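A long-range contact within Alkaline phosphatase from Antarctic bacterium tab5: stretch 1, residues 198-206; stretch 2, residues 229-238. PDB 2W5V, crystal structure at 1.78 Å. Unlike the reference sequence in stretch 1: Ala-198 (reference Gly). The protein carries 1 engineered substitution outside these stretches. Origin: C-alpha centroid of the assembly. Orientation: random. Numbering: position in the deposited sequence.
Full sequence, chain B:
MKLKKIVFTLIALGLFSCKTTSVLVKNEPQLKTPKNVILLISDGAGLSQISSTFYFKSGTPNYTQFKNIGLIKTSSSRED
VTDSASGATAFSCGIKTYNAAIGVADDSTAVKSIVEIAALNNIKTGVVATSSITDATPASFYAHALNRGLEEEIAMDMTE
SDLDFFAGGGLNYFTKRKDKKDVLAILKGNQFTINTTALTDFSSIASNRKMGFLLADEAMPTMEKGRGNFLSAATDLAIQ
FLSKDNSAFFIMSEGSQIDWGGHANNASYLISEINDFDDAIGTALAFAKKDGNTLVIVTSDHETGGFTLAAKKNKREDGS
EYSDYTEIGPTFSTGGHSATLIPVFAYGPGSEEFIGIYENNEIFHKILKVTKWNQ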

# COMPACT_ATOMS: atom_id res chain seq x y z
N ALA B 198 -22.01 -30.32 -5.09
CA ALA B 198 -22.12 -29.04 -4.39
C ALA B 198 -21.36 -29.09 -3.07
O ALA B 198 -21.04 -30.17 -2.57
N LEU B 199 -21.05 -27.92 -2.51
CA LEU B 199 -20.51 -27.87 -1.15
C LEU B 199 -21.60 -28.34 -0.22
O LEU B 199 -22.77 -28.03 -0.41
N THR B 200 -21.22 -29.11 0.80
CA THR B 200 -22.16 -29.60 1.78
C THR B 200 -21.86 -28.94 3.12
O THR B 200 -21.02 -28.04 3.19
N ASP B 201 -22.53 -29.38 4.17
CA ASP B 201 -22.23 -28.88 5.51
C ASP B 201 -21.22 -29.80 6.20
O ASP B 201 -20.88 -30.86 5.67
N PHE B 202 -20.75 -29.39 7.38
CA PHE B 202 -19.73 -30.16 8.08
C PHE B 202 -20.17 -31.59 8.40
O PHE B 202 -19.43 -32.54 8.14
N SER B 203 -21.36 -31.75 8.96
CA SER B 203 -21.84 -33.06 9.38
C SER B 203 -21.86 -34.08 8.24
O SER B 203 -21.67 -35.28 8.45
N SER B 204 -22.08 -33.59 7.02
CA SER B 204 -22.06 -34.44 5.83
C SER B 204 -20.71 -35.11 5.59
O SER B 204 -20.64 -36.21 5.04
N ILE B 205 -19.63 -34.45 6.00
CA ILE B 205 -18.28 -34.91 5.66
C ILE B 205 -17.43 -35.24 6.88
O ILE B 205 -16.27 -35.64 6.74
N ALA B 206 -18.01 -35.09 8.07
CA ALA B 206 -17.23 -35.14 9.30
C ALA B 206 -16.42 -36.42 9.47
O ALA B 206 -15.31 -36.39 10.00
N ASN B 229 -21.63 -17.34 -2.17
CA ASN B 229 -20.66 -17.34 -1.07
C ASN B 229 -19.75 -18.57 -1.02
O ASN B 229 -19.31 -18.99 0.05
N PHE B 230 -19.44 -19.13 -2.19
CA PHE B 230 -18.55 -20.28 -2.25
C PHE B 230 -17.25 -20.10 -1.45
O PHE B 230 -16.88 -20.95 -0.64
N LEU B 231 -16.53 -19.00 -1.70
CA LEU B 231 -15.22 -18.86 -1.09
C LEU B 231 -15.32 -18.85 0.44
O LEU B 231 -14.59 -19.58 1.11
N SER B 232 -16.22 -18.05 0.99
CA SER B 232 -16.41 -18.05 2.44
C SER B 232 -16.87 -19.42 2.96
O SER B 232 -16.29 -19.95 3.90
N ALA B 233 -17.90 -19.97 2.33
CA ALA B 233 -18.47 -21.24 2.79
C ALA B 233 -17.45 -22.37 2.76
O ALA B 233 -17.40 -23.19 3.67
N ALA B 234 -16.63 -22.40 1.71
CA ALA B 234 -15.64 -23.46 1.56
C ALA B 234 -14.49 -23.28 2.55
O ALA B 234 -13.95 -24.25 3.06
N THR B 235 -14.13 -22.03 2.82
CA THR B 235 -13.12 -21.74 3.83
C THR B 235 -13.63 -22.15 5.22
O THR B 235 -12.91 -22.76 6.02
N ASP B 236 -14.89 -21.82 5.51
CA ASP B 236 -15.47 -22.16 6.81
C ASP B 236 -15.57 -23.67 6.97
O ASP B 236 -15.37 -24.22 8.06
N LEU B 237 -15.91 -24.34 5.88
CA LEU B 237 -16.00 -25.79 5.88
C LEU B 237 -14.61 -26.40 6.12
O LEU B 237 -14.46 -27.34 6.91
N ALA B 238 -13.60 -25.86 5.44
CA ALA B 238 -12.22 -26.33 5.60
C ALA B 238 -11.79 -26.20 7.05
O ALA B 238 -11.19 -27.11 7.62

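The side-chain contacts between the two stretches are all apolar and rest on two leucines, Leu-237 from the helix that starts at residue 230 and Leu-199 from the loop that packs against it. No hydrogen bond joins the stretches; together they bury 322 Å², and Leu-237 and Leu-199 account for most of it.

Leu-199 points toward the helix in the m,t rotamer (chi1 -86°, chi2 -176°), which carries its CD1 methyl among residues 230, 233 and 234. Leu-199 CD1 lies 3.7 Å from Phe-230 CD1, approaching the ring obliquely, 3.9 Å from Ala-233 CB and 3.7 Å from Ala-234 CB. The same methyl also nears the helix backbone, with Leu-199 CD1 3.6 Å from Ala-234 N. That amide is already bonded within the helix, to the carbonyl oxygen of Phe-230. Leu-199 CD2 also reaches the second leucine, 4.0 Å from Leu-237 CD2.

Leu-237 leaves the helix sideways, but its t,p rotamer (chi1 -171°, chi2 62°) brings the end of the side chain against stretch 1. There it meets backbone as well as side chains: Leu-237 CD2 is 3.6 Å from Thr-200 O, and Leu-237 CD1 is 3.5 Å from Phe-202 N. Ile-205, with chi1 in p and chi2 in t, also points toward the helix, placing its CD1 3.8 Å from Leu-237 CD1. Phe-202 points its side chain sideways, and its CB is 4.2 Å from Leu-237 CD1.

The polar side chains of Asp-201 and Ser-204 bond within stretch 1. Asp-201, directed away from the helix, caps the following turn: its OD1 accepts from Ser-204 N at 3.1 Å and from Ser-204 OG at 2.8 Å.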

# COMPACT_ATOMS: atom_id res chain seq x y z
CB ALA B 198 -23.58 -28.69 -4.14
CB LEU B 199 -20.12 -26.45 -0.75
CG LEU B 199 -18.75 -25.89 -1.09
CD1 LEU B 199 -18.64 -24.49 -0.47
CD2 LEU B 199 -17.62 -26.79 -0.62
CB THR B 200 -22.02 -31.12 1.94
OG1 THR B 200 -20.68 -31.42 2.31
CG2 THR B 200 -22.33 -31.81 0.62
CB ASP B 201 -23.50 -28.76 6.36
CG ASP B 201 -24.01 -30.11 6.84
OD1 ASP B 201 -23.75 -31.13 6.16
OD2 ASP B 201 -24.66 -30.15 7.91
CB PHE B 202 -19.27 -29.45 9.35
CG PHE B 202 -18.26 -30.22 10.14
CD1 PHE B 202 -17.05 -30.59 9.57
CD2 PHE B 202 -18.52 -30.59 11.45
CE1 PHE B 202 -16.11 -31.30 10.29
CE2 PHE B 202 -17.59 -31.31 12.17
CZ PHE B 202 -16.38 -31.67 11.60
CB SER B 203 -23.23 -32.95 10.01
OG SER B 203 -23.19 -32.10 11.14
CB SER B 204 -22.45 -33.62 4.60
OG SER B 204 -23.85 -33.45 4.51
CB ILE B 205 -17.52 -33.86 4.82
CG1 ILE B 205 -17.39 -32.54 5.59
CG2 ILE B 205 -18.22 -33.63 3.49
CD1 ILE B 205 -16.41 -31.56 4.97
CB ALA B 206 -18.12 -34.92 10.50
CB ASN B 229 -21.38 -17.20 0.27
CG ASN B 229 -22.02 -18.49 0.73
OD1 ASN B 229 -22.15 -18.74 1.93
ND2 ASN B 229 -22.41 -19.33 -0.22
CB PHE B 230 -18.19 -20.62 -3.69
CG PHE B 230 -17.06 -21.60 -3.80
CD1 PHE B 230 -17.25 -22.93 -3.48
CD2 PHE B 230 -15.80 -21.19 -4.20
CE1 PHE B 230 -16.22 -23.85 -3.58
CE2 PHE B 230 -14.75 -22.09 -4.30
CZ PHE B 230 -14.96 -23.43 -3.98
CB LEU B 231 -14.49 -17.61 -1.61
CG LEU B 231 -13.07 -17.37 -1.11
CD1 LEU B 231 -12.16 -18.54 -1.46
CD2 LEU B 231 -12.52 -16.08 -1.69
CB SER B 232 -17.41 -16.98 2.87
OG SER B 232 -16.87 -15.69 2.64
CB ALA B 233 -19.70 -21.61 1.96
CB ALA B 234 -15.11 -23.50 0.13
CB THR B 235 -12.75 -20.24 3.83
OG1 THR B 235 -12.23 -19.89 2.55
CG2 THR B 235 -11.70 -19.95 4.89
CB ASP B 236 -16.85 -21.53 6.96
CG ASP B 236 -17.39 -21.66 8.37
OD1 ASP B 236 -16.82 -21.01 9.28
OD2 ASP B 236 -18.37 -22.41 8.57
CB LEU B 237 -16.59 -26.29 4.57
CG LEU B 237 -16.94 -27.78 4.50
CD1 LEU B 237 -18.01 -28.11 5.54
CD2 LEU B 237 -17.42 -28.13 3.11
CB ALA B 238 -11.28 -25.54 4.69